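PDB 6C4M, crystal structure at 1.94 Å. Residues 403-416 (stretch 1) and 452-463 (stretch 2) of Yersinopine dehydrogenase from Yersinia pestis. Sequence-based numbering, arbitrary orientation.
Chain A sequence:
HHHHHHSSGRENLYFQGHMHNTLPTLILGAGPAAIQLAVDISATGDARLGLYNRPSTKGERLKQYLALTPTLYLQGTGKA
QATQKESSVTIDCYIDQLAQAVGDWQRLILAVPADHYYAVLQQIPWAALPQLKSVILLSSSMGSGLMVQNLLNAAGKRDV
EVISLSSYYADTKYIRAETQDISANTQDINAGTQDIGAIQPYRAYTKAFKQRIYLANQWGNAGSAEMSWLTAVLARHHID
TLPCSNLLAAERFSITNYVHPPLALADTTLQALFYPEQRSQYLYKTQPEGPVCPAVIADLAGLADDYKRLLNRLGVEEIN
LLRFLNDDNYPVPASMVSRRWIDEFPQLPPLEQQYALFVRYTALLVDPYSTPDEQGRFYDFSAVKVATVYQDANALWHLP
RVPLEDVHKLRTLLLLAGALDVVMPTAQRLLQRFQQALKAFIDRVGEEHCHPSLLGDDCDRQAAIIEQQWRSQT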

ATOM      1  N   PRO A 403     -19.730  -9.663   9.514  1.00 29.61           N
ATOM      2  CA  PRO A 403     -19.937 -10.581   8.378  1.00 32.99           C
ATOM      3  C   PRO A 403     -21.237 -11.408   8.351  1.00 26.55           C
ATOM      4  O   PRO A 403     -21.358 -12.295   7.497  1.00 28.71           O
ATOM      5  CB  PRO A 403     -18.774 -11.541   8.543  1.00 26.40           C
ATOM      6  CG  PRO A 403     -18.739 -11.747  10.077  1.00 29.07           C
ATOM      7  CD  PRO A 403     -19.119 -10.359  10.655  1.00 32.14           C
ATOM      8  N   LEU A 404     -22.161 -11.155   9.271  1.00 26.40           N
ATOM      9  CA  LEU A 404     -23.338 -12.032   9.392  1.00 30.74           C
ATOM     10  C   LEU A 404     -24.079 -12.158   8.064  1.00 29.25           C
ATOM     11  O   LEU A 404     -24.415 -13.273   7.627  1.00 27.58           O
ATOM     12  CB  LEU A 404     -24.275 -11.508  10.479  1.00 26.69           C
ATOM     13  CG  LEU A 404     -25.541 -12.345  10.704  1.00 33.06           C
ATOM     14  CD1 LEU A 404     -25.191 -13.734  11.149  1.00 31.32           C
ATOM     15  CD2 LEU A 404     -26.411 -11.667  11.727  1.00 36.90           C
ATOM     16  N   GLU A 405     -24.351 -11.024   7.407  1.00 31.19           N
ATOM     17  CA  GLU A 405     -25.048 -11.046   6.114  1.00 28.63           C
ATOM     18  C   GLU A 405     -24.222 -11.780   5.059  1.00 30.76           C
ATOM     19  O   GLU A 405     -24.764 -12.569   4.266  1.00 25.25           O
ATOM     20  CB  GLU A 405     -25.344  -9.612   5.664  1.00 33.10           C
ATOM     21  CG  GLU A 405     -26.454  -8.872   6.473  1.00 36.61           C
ATOM     22  CD  GLU A 405     -26.573  -7.381   6.092  1.00 40.51           C
ATOM     23  OE1 GLU A 405     -26.101  -6.997   4.997  1.00 36.36           O
ATOM     24  OE2 GLU A 405     -27.119  -6.598   6.902  1.00 42.42           O
ATOM     25  N   ASP A 406     -22.893 -11.578   5.086  1.00 29.99           N
ATOM     26  CA  ASP A 406     -21.998 -12.141   4.075  1.00 27.03           C
ATOM     27  C   ASP A 406     -21.861 -13.639   4.252  1.00 26.95           C
ATOM     28  O   ASP A 406     -21.789 -14.390   3.272  1.00 30.88           O
ATOM     29  CB  ASP A 406     -20.622 -11.451   4.158  1.00 29.80           C
ATOM     30  CG  ASP A 406     -20.742  -9.926   4.150  1.00 36.81           C
ATOM     31  OD1 ASP A 406     -20.904  -9.307   3.064  1.00 31.26           O
ATOM     32  OD2 ASP A 406     -20.740  -9.344   5.252  1.00 38.54           O
ATOM     33  N   VAL A 407     -21.838 -14.097   5.495  1.00 24.66           N
ATOM     34  CA  VAL A 407     -21.795 -15.523   5.741  1.00 24.60           C
ATOM     35  C   VAL A 407     -23.064 -16.187   5.220  1.00 26.39           C
ATOM     36  O   VAL A 407     -23.005 -17.203   4.519  1.00 27.15           O
ATOM     37  CB  VAL A 407     -21.564 -15.778   7.234  1.00 24.95           C
ATOM     38  CG1 VAL A 407     -21.738 -17.216   7.565  1.00 31.75           C
ATOM     39  CG2 VAL A 407     -20.099 -15.314   7.571  1.00 27.05           C
ATOM     40  N   HIS A 408     -24.228 -15.610   5.530  1.00 26.19           N
ATOM     41  CA  HIS A 408     -25.480 -16.167   5.018  1.00 27.04           C
ATOM     42  C   HIS A 408     -25.483 -16.206   3.488  1.00 27.23           C
ATOM     43  O   HIS A 408     -25.775 -17.240   2.877  1.00 28.15           O
ATOM     44  CB  HIS A 408     -26.656 -15.338   5.526  1.00 27.49           C
ATOM     45  CG  HIS A 408     -26.914 -15.469   6.989  1.00 29.15           C
ATOM     46  ND1 HIS A 408     -27.606 -14.511   7.693  1.00 29.51           N
ATOM     47  CD2 HIS A 408     -26.588 -16.434   7.883  1.00 29.94           C
ATOM     48  CE1 HIS A 408     -27.700 -14.874   8.957  1.00 30.74           C
ATOM     49  NE2 HIS A 408     -27.073 -16.032   9.105  1.00 30.47           N
ATOM     50  N   LYS A 409     -25.107 -15.102   2.848  1.00 27.19           N
ATOM     51  CA  LYS A 409     -25.181 -15.076   1.389  1.00 29.78           C
ATOM     52  C   LYS A 409     -24.254 -16.106   0.765  1.00 30.75           C
ATOM     53  O   LYS A 409     -24.618 -16.778  -0.210  1.00 26.91           O
ATOM     54  CB  LYS A 409     -24.846 -13.689   0.874  1.00 32.59           C
ATOM     55  CG  LYS A 409     -25.934 -12.634   1.137  1.00 29.26           C
ATOM     56  CD  LYS A 409     -25.357 -11.253   0.804  1.00 33.19           C
ATOM     57  CE  LYS A 409     -26.221 -10.120   1.299  1.00 44.83           C
ATOM     58  NZ  LYS A 409     -25.633  -8.795   0.943  1.00 48.73           N
ATOM     59  N   LEU A 410     -23.048 -16.257   1.328  1.00 28.32           N
ATOM     60  CA  LEU A 410     -22.091 -17.174   0.743  1.00 26.81           C
ATOM     61  C   LEU A 410     -22.438 -18.610   1.087  1.00 24.97           C
ATOM     62  O   LEU A 410     -22.281 -19.500   0.240  1.00 27.95           O
ATOM     63  CB  LEU A 410     -20.668 -16.800   1.212  1.00 27.93           C
ATOM     64  CG  LEU A 410     -19.537 -17.702   0.744  1.00 30.09           C
ATOM     65  CD1 LEU A 410     -19.511 -17.693  -0.767  1.00 31.90           C
ATOM     66  CD2 LEU A 410     -18.223 -17.181   1.316  1.00 28.63           C
ATOM     67  N   ARG A 411     -22.928 -18.872   2.304  1.00 24.63           N
ATOM     68  CA  ARG A 411     -23.326 -20.239   2.629  1.00 28.62           C
ATOM     69  C   ARG A 411     -24.438 -20.724   1.714  1.00 27.62           C
ATOM     70  O   ARG A 411     -24.415 -21.870   1.244  1.00 27.68           O
ATOM     71  CB  ARG A 411     -23.776 -20.348   4.081  1.00 33.08           C
ATOM     72  CG  ARG A 411     -24.286 -21.765   4.455  1.00 35.39           C
ATOM     73  CD  ARG A 411     -24.506 -21.917   5.951  1.00 45.86           C
ATOM     74  NE  ARG A 411     -23.301 -21.510   6.682  1.00 51.11           N
ATOM     75  CZ  ARG A 411     -23.115 -21.678   7.978  1.00 55.31           C
ATOM     76  NH1 ARG A 411     -24.057 -22.288   8.692  1.00 64.59           N
ATOM     77  NH2 ARG A 411     -21.975 -21.261   8.549  1.00 53.09           N
ATOM     78  N   THR A 412     -25.438 -19.876   1.456  1.00 27.02           N
ATOM     79  CA  THR A 412     -26.507 -20.279   0.546  1.00 26.70           C
ATOM     80  C   THR A 412     -25.924 -20.709  -0.796  1.00 30.50           C
ATOM     81  O   THR A 412     -26.273 -21.773  -1.321  1.00 28.12           O
ATOM     82  CB  THR A 412     -27.528 -19.143   0.370  1.00 27.38           C
ATOM     83  OG1 THR A 412     -28.223 -18.909   1.614  1.00 28.54           O
ATOM     84  CG2 THR A 412     -28.569 -19.514  -0.706  1.00 30.20           C
ATOM     85  N   LEU A 413     -24.993 -19.913  -1.345  1.00 26.67           N
ATOM     86  CA  LEU A 413     -24.401 -20.249  -2.640  1.00 27.48           C
ATOM     87  C   LEU A 413     -23.506 -21.478  -2.574  1.00 26.00           C
ATOM     88  O   LEU A 413     -23.475 -22.271  -3.526  1.00 28.42           O
ATOM     89  CB  LEU A 413     -23.634 -19.050  -3.172  1.00 25.15           C
ATOM     90  CG  LEU A 413     -24.500 -17.838  -3.474  1.00 28.00           C
ATOM     91  CD1 LEU A 413     -23.704 -16.555  -3.695  1.00 32.95           C
ATOM     92  CD2 LEU A 413     -25.290 -18.137  -4.694  1.00 29.13           C
ATOM     93  N   LEU A 414     -22.785 -21.664  -1.471  1.00 29.32           N
ATOM     94  CA  LEU A 414     -21.966 -22.862  -1.321  1.00 30.96           C
ATOM     95  C   LEU A 414     -22.830 -24.108  -1.280  1.00 31.43           C
ATOM     96  O   LEU A 414     -22.467 -25.138  -1.859  1.00 28.99           O
ATOM     97  CB  LEU A 414     -21.123 -22.784  -0.044  1.00 32.53           C
ATOM     98  CG  LEU A 414     -20.073 -23.891   0.129  1.00 37.40           C
ATOM     99  CD1 LEU A 414     -18.999 -23.793  -0.943  1.00 35.87           C
ATOM    100  CD2 LEU A 414     -19.402 -23.783   1.480  1.00 40.18           C
ATOM    101  N   LEU A 415     -23.966 -24.043  -0.584  1.00 29.90           N
ATOM    102  CA  LEU A 415     -24.875 -25.186  -0.564  1.00 28.84           C
ATOM    103  C   LEU A 415     -25.457 -25.444  -1.943  1.00 29.23           C
ATOM    104  O   LEU A 415     -25.551 -26.599  -2.376  1.00 26.98           O
ATOM    105  CB  LEU A 415     -25.996 -24.973   0.456  1.00 30.24           C
ATOM    106  CG  LEU A 415     -25.467 -24.979   1.896  1.00 33.06           C
ATOM    107  CD1 LEU A 415     -26.515 -24.493   2.883  1.00 31.87           C
ATOM    108  CD2 LEU A 415     -25.033 -26.384   2.256  1.00 37.55           C
ATOM    109  N   LEU A 416     -25.792 -24.371  -2.671  1.00 30.34           N
ATOM    110  CA  LEU A 416     -26.274 -24.523  -4.040  1.00 27.93           C
ATOM    111  C   LEU A 416     -25.225 -25.183  -4.914  1.00 33.66           C
ATOM    112  O   LEU A 416     -25.533 -26.084  -5.707  1.00 30.27           O
ATOM    113  CB  LEU A 416     -26.647 -23.160  -4.616  1.00 29.74           C
ATOM    114  CG  LEU A 416     -27.125 -23.158  -6.077  1.00 35.13           C
ATOM    115  CD1 LEU A 416     -28.406 -24.017  -6.234  1.00 32.87           C
ATOM    116  CD2 LEU A 416     -27.348 -21.728  -6.568  1.00 28.89           C
ATOM    117  N   PRO A 452     -30.106 -16.427  18.936  1.00 40.47           N
ATOM    118  CA  PRO A 452     -30.300 -17.579  18.031  1.00 40.29           C
ATOM    119  C   PRO A 452     -29.704 -17.405  16.647  1.00 32.58           C
ATOM    120  O   PRO A 452     -29.402 -18.413  15.990  1.00 31.23           O
ATOM    121  CB  PRO A 452     -31.833 -17.708  17.953  1.00 40.96           C
ATOM    122  CG  PRO A 452     -32.305 -17.180  19.254  1.00 46.57           C
ATOM    123  CD  PRO A 452     -31.362 -16.047  19.607  1.00 38.46           C
ATOM    124  N   SER A 453     -29.543 -16.169  16.168  1.00 32.95           N
ATOM    125  CA  SER A 453     -28.894 -15.964  14.876  1.00 36.27           C
ATOM    126  C   SER A 453     -27.476 -16.525  14.856  1.00 36.00           C
ATOM    127  O   SER A 453     -26.978 -16.901  13.791  1.00 33.30           O
ATOM    128  CB  SER A 453     -28.881 -14.479  14.524  1.00 40.25           C
ATOM    129  OG  SER A 453     -28.231 -13.699  15.513  1.00 36.49           O
ATOM    130  N   LEU A 454     -26.808 -16.595  16.013  1.00 32.40           N
ATOM    131  CA  LEU A 454     -25.491 -17.225  16.067  1.00 33.02           C
ATOM    132  C   LEU A 454     -25.539 -18.742  15.943  1.00 37.71           C
ATOM    133  O   LEU A 454     -24.477 -19.357  15.776  1.00 35.00           O
ATOM    134  CB  LEU A 454     -24.771 -16.885  17.380  1.00 34.01           C
ATOM    135  CG  LEU A 454     -23.920 -15.634  17.350  1.00 38.44           C
ATOM    136  CD1 LEU A 454     -24.705 -14.438  16.892  1.00 39.71           C
ATOM    137  CD2 LEU A 454     -23.304 -15.349  18.712  1.00 42.56           C
ATOM    138  N   LEU A 455     -26.726 -19.358  16.052  1.00 37.26           N
ATOM    139  CA  LEU A 455     -26.830 -20.796  16.256  1.00 36.63           C
ATOM    140  C   LEU A 455     -27.487 -21.529  15.100  1.00 40.11           C
ATOM    141  O   LEU A 455     -27.637 -22.757  15.172  1.00 40.60           O
ATOM    142  CB  LEU A 455     -27.614 -21.086  17.558  1.00 35.25           C
ATOM    143  CG  LEU A 455     -27.103 -20.348  18.804  1.00 31.76           C
ATOM    144  CD1 LEU A 455     -27.978 -20.548  20.021  1.00 41.60           C
ATOM    145  CD2 LEU A 455     -25.683 -20.820  19.073  1.00 39.46           C
ATOM    146  N   GLY A 456     -27.943 -20.824  14.075  1.00 29.76           N
ATOM    147  CA  GLY A 456     -28.583 -21.476  12.951  1.00 30.54           C
ATOM    148  C   GLY A 456     -28.986 -20.428  11.948  1.00 31.97           C
ATOM    149  O   GLY A 456     -28.918 -19.223  12.213  1.00 34.76           O
ATOM    150  N   ASP A 457     -29.442 -20.914  10.795  1.00 34.66           N
ATOM    151  CA  ASP A 457     -29.900 -20.066   9.712  1.00 34.25           C
ATOM    152  C   ASP A 457     -30.770 -20.921   8.809  1.00 35.19           C
ATOM    153  O   ASP A 457     -30.827 -22.143   8.956  1.00 37.88           O
ATOM    154  CB  ASP A 457     -28.709 -19.490   8.940  1.00 29.32           C
ATOM    155  CG  ASP A 457     -27.836 -20.574   8.335  1.00 32.52           C
ATOM    156  OD1 ASP A 457     -28.331 -21.414   7.556  1.00 32.60           O
ATOM    157  OD2 ASP A 457     -26.634 -20.583   8.643  1.00 32.83           O
ATOM    158  N   ASP A 458     -31.397 -20.280   7.832  1.00 38.12           N
ATOM    159  CA  ASP A 458     -32.213 -20.993   6.850  1.00 44.88           C
ATOM    160  C   ASP A 458     -31.597 -20.919   5.455  1.00 38.12           C
ATOM    161  O   ASP A 458     -32.308 -20.813   4.453  1.00 32.45           O
ATOM    162  CB  ASP A 458     -33.669 -20.499   6.819  1.00 48.80           C
ATOM    163  CG  ASP A 458     -33.813 -18.993   6.961  1.00 49.07           C
ATOM    164  OD1 ASP A 458     -33.101 -18.240   6.264  1.00 47.39           O
ATOM    165  OD2 ASP A 458     -34.705 -18.577   7.752  1.00 55.50           O
ATOM    166  N   CYS A 459     -30.258 -21.005   5.391  1.00 28.56           N
ATOM    167  CA  CYS A 459     -29.567 -21.055   4.106  1.00 25.79           C
ATOM    168  C   CYS A 459     -29.846 -22.358   3.375  1.00 27.17           C
ATOM    169  O   CYS A 459     -29.913 -22.375   2.141  1.00 28.72           O
ATOM    170  CB  CYS A 459     -28.045 -20.888   4.294  1.00 30.71           C
ATOM    171  SG  CYS A 459     -27.611 -19.330   5.068  1.00 30.08           S
ATOM    172  N   ASP A 460     -30.035 -23.453   4.110  1.00 25.67           N
ATOM    173  CA  ASP A 460     -30.312 -24.738   3.467  1.00 31.96           C
ATOM    174  C   ASP A 460     -31.618 -24.690   2.674  1.00 29.81           C
ATOM    175  O   ASP A 460     -31.663 -25.079   1.502  1.00 28.98           O
ATOM    176  CB  ASP A 460     -30.337 -25.875   4.517  1.00 38.32           C
ATOM    177  CG  ASP A 460     -31.169 -25.538   5.769  1.00 43.85           C
ATOM    178  OD1 ASP A 460     -31.943 -24.553   5.773  1.00 46.33           O
ATOM    179  OD2 ASP A 460     -31.065 -26.290   6.776  1.00 62.57           O
ATOM    180  N   ARG A 461     -32.681 -24.182   3.279  1.00 30.01           N
ATOM    181  CA  ARG A 461     -33.949 -24.143   2.570  1.00 34.29           C
ATOM    182  C   ARG A 461     -33.848 -23.226   1.352  1.00 33.62           C
ATOM    183  O   ARG A 461     -34.397 -23.519   0.283  1.00 28.44           O
ATOM    184  CB  ARG A 461     -35.061 -23.700   3.531  1.00 36.79           C
ATOM    185  CG  ARG A 461     -36.450 -23.623   2.917  1.00 46.87           C
ATOM    186  CD  ARG A 461     -37.023 -24.997   2.509  1.00 49.23           C
ATOM    187  NE  ARG A 461     -38.212 -24.810   1.666  1.00 49.52           N
ATOM    188  CZ  ARG A 461     -38.612 -25.652   0.716  1.00 52.47           C
ATOM    189  NH1 ARG A 461     -37.923 -26.767   0.474  1.00 48.64           N
ATOM    190  NH2 ARG A 461     -39.710 -25.372   0.006  1.00 51.01           N
ATOM    191  N   GLN A 462     -33.114 -22.128   1.481  1.00 32.50           N
ATOM    192  CA  GLN A 462     -32.990 -21.185   0.367  1.00 30.40           C
ATOM    193  C   GLN A 462     -32.264 -21.819  -0.813  1.00 30.39           C
ATOM    194  O   GLN A 462     -32.702 -21.703  -1.971  1.00 27.32           O
ATOM    195  CB  GLN A 462     -32.264 -19.934   0.844  1.00 29.25           C
ATOM    196  CG  GLN A 462     -33.106 -19.110   1.771  1.00 31.47           C
ATOM    197  CD  GLN A 462     -32.486 -17.780   2.132  1.00 33.88           C
ATOM    198  OE1 GLN A 462     -32.203 -16.943   1.269  1.00 37.35           O
ATOM    199  NE2 GLN A 462     -32.288 -17.568   3.422  1.00 44.06           N
ATOM    200  N   ALA A 463     -31.129 -22.472  -0.542  1.00 27.52           N
ATOM    201  CA  ALA A 463     -30.383 -23.124  -1.618  1.00 30.31           C
ATOM    202  C   ALA A 463     -31.264 -24.137  -2.334  1.00 27.87           C
ATOM    203  O   ALA A 463     -31.233 -24.243  -3.566  1.00 30.51           O
ATOM    204  CB  ALA A 463     -29.116 -23.803  -1.083  1.00 24.48           C
TER
HETATM  205  O   HOH W   1     -29.092 -16.534   2.392  1.00 37.38           O

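Residues 403-416 form one continuous helix, while 452-463 begin with a 3-10 segment, run through a loop and enter a second helix at C459. The two helices point broadly the same way, their N-to-C directions 50° apart and their axes 8.3 Å apart at closest approach. That is tight packing, and at both close points the second helix presents a small residue, C459 or A463: the nearest backbone positions are T412 with C459, CA to CA 4.8 Å, and L416 with A463, CA to CA 5.0 Å. The two pairs lie one helical turn apart on both helices, so a small side chain from the second helix meets the first at successive turns.

C459 is the main bump. Its side chain is a knob in a hole made by H408, R411, T412 and L415, and each wall offers something different. T412 OG1 lies 3.3 Å from C459 CB, R411 CG reaches to 3.9 Å from the same CB, and L415 CD1 closes in at 4.2 Å from it. On the H408 side the sulfur does the filling: C459 SG is 3.5 Å from the carbonyl H408 O and sits 5.0 Å from the centroid of the imidazole, approaching it obliquely.

A turn later A463 is a smaller bump against barer backbone. Its methyl CB lies 3.5 Å from T412 O, 3.7 Å from L416 N and 3.7 Å from L415 CB, an approach close enough for the methyl to touch main-chain atoms directly. L415 spans both turns, with its CB against A463 and its CD1 carried back to D460, where it lies 3.8 Å from CA. Beside this row, T412 CG2 packs 4.0 Å from Q462 CB.

Polar chemistry frames the apolar fit. Just ahead of the second helix, D457 splits its carboxylate between two tasks: OD1 accepts a hydrogen bond from C459 N at 2.9 Å, satisfying an amide in the first turn, while OD2 forms a salt bridge with R411 NH1 at 3.1 Å. The same residue thus steadies the start of one helix and ties it to the other. Its CB also rests 3.8 Å from H408 NE2. A water bridges T412 and Q462, hydrogen-bonded to T412 OG1 at 2.6 Å and donating a weak bond to Q462 OE1 at 3.3 Å.

Toward the 3-10 segment the backbones diverge, L404 CA lying 8.7 Å from L454 CA, and the contact is looser: L404 CD1 comes no closer to S453 O than 4.5 Å, although the other stretch still covers part of both residues. The rule is compact: small knobs one turn apart, a leucine spanning them, and charge at the border.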